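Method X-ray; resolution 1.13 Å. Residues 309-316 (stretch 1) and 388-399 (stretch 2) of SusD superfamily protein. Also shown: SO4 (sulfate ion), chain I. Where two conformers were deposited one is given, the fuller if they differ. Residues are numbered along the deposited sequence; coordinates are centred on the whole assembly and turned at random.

Stretch 1, residues 309-316: FRNNDTRW
Stretch 2 (388-399) AVRERAYGSKYF

A helix that ends leaves carbonyls without helical partners, and a neighbouring turn can use them. In this SusD superfamily protein, the helix 388-394 closes at Gly395, whose positive phi (85/146) suits glycine, before a second helix runs from Ser396. Against the last turn of this helix, and Tyr398 beyond it, lies a type II turn, Arg310 to Asp313, closed by Asp313 N to Arg310 O (3.1 Å), with Asn312 at phi/psi 75/6. Register is set by Asp313 and Tyr394, whose CA atoms lie 4.7 Å apart.

The direct backbone link is Thr314 N to Ala393 O, a 3.0 Å hydrogen bond at 155°. Thr314, chi1 p, also places OG1 3.0 Å from Ala393 O and 2.6 Å from a water that donates to Arg392 O.

Asp313 adopts t (chi2 -15°), so that OD1 accepts from Arg315 N at 2.9 Å, capping the helix that follows, and from Arg315 NE at 3.0 Å. Arg315 is m, t, m with chi4 -160°, a shape that brings its guanidinium back to the same carboxylate: NH2 to Asp313 OD2, 2.9 Å, completes the salt bridge. The paired groups pack on the helix, Ala393 CB lying over one guanidinium face, 3.4 Å from Arg315 NE.

Tyr394, m with chi2 -83°, extends its ring along the turn, with Arg310 CB 3.5 Å from Tyr394 OH at the ring edge. One water there donates to Tyr394 OH (3.0 Å) and Asp313 OD2 (2.7 Å) and accepts from Arg310 N (2.9 Å); another bridges Asn312 O and Tyr394 O, 2.7 Å from each. Tyr398, t with chi2 -86°, offers a ring face to Asn312 (chi1 m), whose CB sits 3.7 Å from the ring centroid in a CH-pi contact.

Arg310 points its CA-to-CB bond toward the helix, but with chi1-chi3 all m the end of its side chain leads off, and Arg310 NE donates to sulfate O3 at 2.8 Å.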

# COMPACT_ATOMS: atom_id res chain seq x y z
N PHE A 309 10.88 -1.96 -15.56
CA PHE A 309 9.80 -1.69 -16.53
C PHE A 309 10.31 -1.86 -17.93
O PHE A 309 11.43 -1.45 -18.27
CB PHE A 309 9.32 -0.23 -16.36
CG PHE A 309 8.80 0.08 -14.99
CD1 PHE A 309 9.69 0.52 -14.02
CD2 PHE A 309 7.46 -0.02 -14.68
CE1 PHE A 309 9.24 0.84 -12.73
CE2 PHE A 309 7.01 0.30 -13.39
CZ PHE A 309 7.90 0.71 -12.44
N ARG A 310 9.47 -2.41 -18.77
CA ARG A 310 9.73 -2.46 -20.19
C ARG A 310 9.57 -1.08 -20.81
O ARG A 310 8.82 -0.22 -20.32
CB ARG A 310 8.78 -3.43 -20.91
CG ARG A 310 8.76 -4.85 -20.35
CD ARG A 310 10.13 -5.54 -20.38
NE ARG A 310 10.78 -5.51 -21.70
CZ ARG A 310 10.44 -6.28 -22.73
NH1 ARG A 310 9.57 -7.26 -22.59
NH2 ARG A 310 11.03 -6.11 -23.90
N ASN A 311 10.25 -0.87 -21.95
CA ASN A 311 10.11 0.39 -22.62
C ASN A 311 8.64 0.66 -22.96
O ASN A 311 7.89 -0.25 -23.34
CB ASN A 311 10.95 0.40 -23.89
CG ASN A 311 12.46 0.43 -23.64
OD1 ASN A 311 12.99 0.57 -22.53
ND2 ASN A 311 13.18 0.26 -24.73
N ASN A 312 8.26 1.91 -22.83
CA ASN A 312 6.94 2.41 -23.14
C ASN A 312 5.86 2.04 -22.11
O ASN A 312 4.69 2.41 -22.30
CB ASN A 312 6.55 2.04 -24.59
CG ASN A 312 7.59 2.51 -25.58
OD1 ASN A 312 8.29 1.71 -26.24
ND2 ASN A 312 7.78 3.80 -25.56
N ASP A 313 6.24 1.42 -21.00
CA ASP A 313 5.35 1.28 -19.86
C ASP A 313 5.36 2.64 -19.15
O ASP A 313 6.36 3.04 -18.59
CB ASP A 313 5.82 0.15 -18.96
CG ASP A 313 4.97 -0.04 -17.74
OD1 ASP A 313 4.14 0.83 -17.38
OD2 ASP A 313 5.13 -1.13 -17.11
N THR A 314 4.26 3.37 -19.22
CA THR A 314 4.23 4.71 -18.66
C THR A 314 4.37 4.74 -17.14
O THR A 314 4.70 5.78 -16.55
CB THR A 314 2.96 5.53 -19.06
OG1 THR A 314 1.87 5.06 -18.26
CG2 THR A 314 2.63 5.47 -20.53
N ARG A 315 4.19 3.59 -16.50
CA ARG A 315 4.39 3.55 -15.05
C ARG A 315 5.84 3.84 -14.67
O ARG A 315 6.12 4.25 -13.55
CB ARG A 315 3.99 2.22 -14.46
CG ARG A 315 2.52 1.90 -14.72
CD ARG A 315 2.12 0.54 -14.20
NE ARG A 315 2.75 -0.51 -15.03
CZ ARG A 315 2.33 -1.76 -15.10
NH1 ARG A 315 1.37 -2.21 -14.31
NH2 ARG A 315 2.91 -2.58 -15.96
N TRP A 316 6.77 3.53 -15.56
CA TRP A 316 8.20 3.68 -15.31
C TRP A 316 8.57 5.11 -14.93
O TRP A 316 9.03 5.37 -13.82
CB TRP A 316 8.97 3.22 -16.54
CG TRP A 316 10.44 3.19 -16.46
CD1 TRP A 316 11.22 3.50 -15.39
CD2 TRP A 316 11.32 2.82 -17.53
NE1 TRP A 316 12.54 3.33 -15.74
CE2 TRP A 316 12.63 2.90 -17.04
CE3 TRP A 316 11.12 2.37 -18.82
CZ2 TRP A 316 13.74 2.56 -17.80
CZ3 TRP A 316 12.21 2.03 -19.57
CH2 TRP A 316 13.51 2.14 -19.08
N ALA A 388 -5.77 -6.18 -18.70
CA ALA A 388 -6.48 -4.91 -18.52
C ALA A 388 -5.51 -3.90 -17.87
O ALA A 388 -5.45 -2.74 -18.26
CB ALA A 388 -7.72 -5.12 -17.63
N VAL A 389 -4.78 -4.34 -16.85
CA VAL A 389 -3.81 -3.51 -16.17
C VAL A 389 -2.66 -3.12 -17.11
O VAL A 389 -2.23 -1.94 -17.17
CB VAL A 389 -3.35 -4.12 -14.86
CG1 VAL A 389 -2.26 -3.28 -14.21
CG2 VAL A 389 -4.52 -4.29 -13.92
N ARG A 390 -2.12 -4.08 -17.86
CA ARG A 390 -1.06 -3.77 -18.81
C ARG A 390 -1.49 -2.83 -19.91
O ARG A 390 -0.76 -1.91 -20.26
CB ARG A 390 -0.46 -5.05 -19.42
CG ARG A 390 0.26 -5.93 -18.44
CD ARG A 390 0.93 -7.13 -19.07
NE ARG A 390 1.67 -7.88 -18.08
CZ ARG A 390 2.44 -8.92 -18.34
NH1 ARG A 390 2.59 -9.33 -19.59
NH2 ARG A 390 2.99 -9.61 -17.38
N GLU A 391 -2.70 -3.04 -20.44
CA GLU A 391 -3.16 -2.18 -21.52
C GLU A 391 -3.22 -0.73 -21.03
O GLU A 391 -2.89 0.21 -21.75
CB GLU A 391 -4.52 -2.65 -22.04
CG GLU A 391 -5.04 -1.77 -23.15
CD GLU A 391 -6.29 -2.30 -23.86
OE1 GLU A 391 -6.65 -3.47 -23.65
OE2 GLU A 391 -6.89 -1.55 -24.66
N ARG A 392 -3.66 -0.52 -19.78
CA ARG A 392 -3.71 0.83 -19.22
C ARG A 392 -2.30 1.40 -19.08
O ARG A 392 -2.09 2.60 -19.30
CB ARG A 392 -4.47 0.82 -17.92
CG ARG A 392 -4.73 2.24 -17.34
CD ARG A 392 -3.68 2.76 -16.35
NE ARG A 392 -3.57 1.98 -15.13
CZ ARG A 392 -4.47 2.01 -14.15
NH1 ARG A 392 -5.55 2.78 -14.24
NH2 ARG A 392 -4.30 1.27 -13.08
N ALA A 393 -1.34 0.60 -18.68
CA ALA A 393 0.06 1.02 -18.45
C ALA A 393 0.74 1.45 -19.74
O ALA A 393 1.47 2.45 -19.75
CB ALA A 393 0.87 -0.09 -17.78
N TYR A 394 0.60 0.67 -20.81
CA TYR A 394 1.22 1.02 -22.10
C TYR A 394 0.36 1.96 -22.95
O TYR A 394 0.85 2.59 -23.88
CB TYR A 394 1.52 -0.25 -22.89
CG TYR A 394 2.53 -1.18 -22.28
CD1 TYR A 394 3.90 -1.00 -22.44
CD2 TYR A 394 2.13 -2.26 -21.49
CE1 TYR A 394 4.82 -1.87 -21.87
CE2 TYR A 394 3.05 -3.12 -20.91
CZ TYR A 394 4.40 -2.92 -21.08
OH TYR A 394 5.34 -3.78 -20.55
N GLY A 395 -0.93 1.98 -22.65
CA GLY A 395 -1.95 2.63 -23.48
C GLY A 395 -2.42 1.70 -24.57
O GLY A 395 -1.63 0.94 -25.12
N SER A 396 -3.69 1.81 -24.92
CA SER A 396 -4.24 0.91 -25.89
C SER A 396 -3.49 0.91 -27.22
O SER A 396 -3.35 -0.15 -27.85
CB SER A 396 -5.73 1.24 -26.16
OG SER A 396 -6.49 1.04 -25.00
N LYS A 397 -3.09 2.06 -27.73
CA LYS A 397 -2.46 2.10 -29.03
C LYS A 397 -1.19 1.24 -29.05
O LYS A 397 -1.03 0.35 -29.91
CB LYS A 397 -2.14 3.55 -29.45
CG LYS A 397 -1.57 3.67 -30.83
CD LYS A 397 -1.22 5.10 -31.20
CE LYS A 397 -0.62 5.24 -32.59
NZ LYS A 397 -1.83 5.25 -33.44
N TYR A 398 -0.27 1.49 -28.14
CA TYR A 398 0.96 0.75 -28.09
C TYR A 398 0.70 -0.69 -27.73
O TYR A 398 1.29 -1.60 -28.30
CB TYR A 398 1.90 1.40 -27.10
CG TYR A 398 3.27 0.79 -27.08
CD1 TYR A 398 3.56 -0.32 -26.31
CD2 TYR A 398 4.28 1.31 -27.87
CE1 TYR A 398 4.82 -0.91 -26.35
CE2 TYR A 398 5.55 0.75 -27.90
CZ TYR A 398 5.82 -0.35 -27.15
OH TYR A 398 7.07 -0.92 -27.19
N PHE A 399 -0.16 -0.94 -26.77
CA PHE A 399 -0.46 -2.31 -26.32
C PHE A 399 -0.92 -3.15 -27.52
O PHE A 399 -0.42 -4.25 -27.74
CB PHE A 399 -1.51 -2.26 -25.24
CG PHE A 399 -1.86 -3.60 -24.68
CD1 PHE A 399 -1.10 -4.17 -23.71
CD2 PHE A 399 -2.97 -4.29 -25.16
CE1 PHE A 399 -1.43 -5.49 -23.21
CE2 PHE A 399 -3.33 -5.55 -24.69
CZ PHE A 399 -2.59 -6.11 -23.71
S SO4 I . 13.18 -3.14 -23.38
O1 SO4 I . 14.36 -2.86 -22.52
O2 SO4 I . 13.31 -4.36 -24.18
O3 SO4 I . 12.13 -3.11 -22.43
O4 SO4 I . 13.27 -2.06 -24.35
O HOH W 1 6.77 -3.05 -18.07
O HOH W 2 3.27 3.80 -24.15
O HOH W 3 -0.68 4.97 -18.67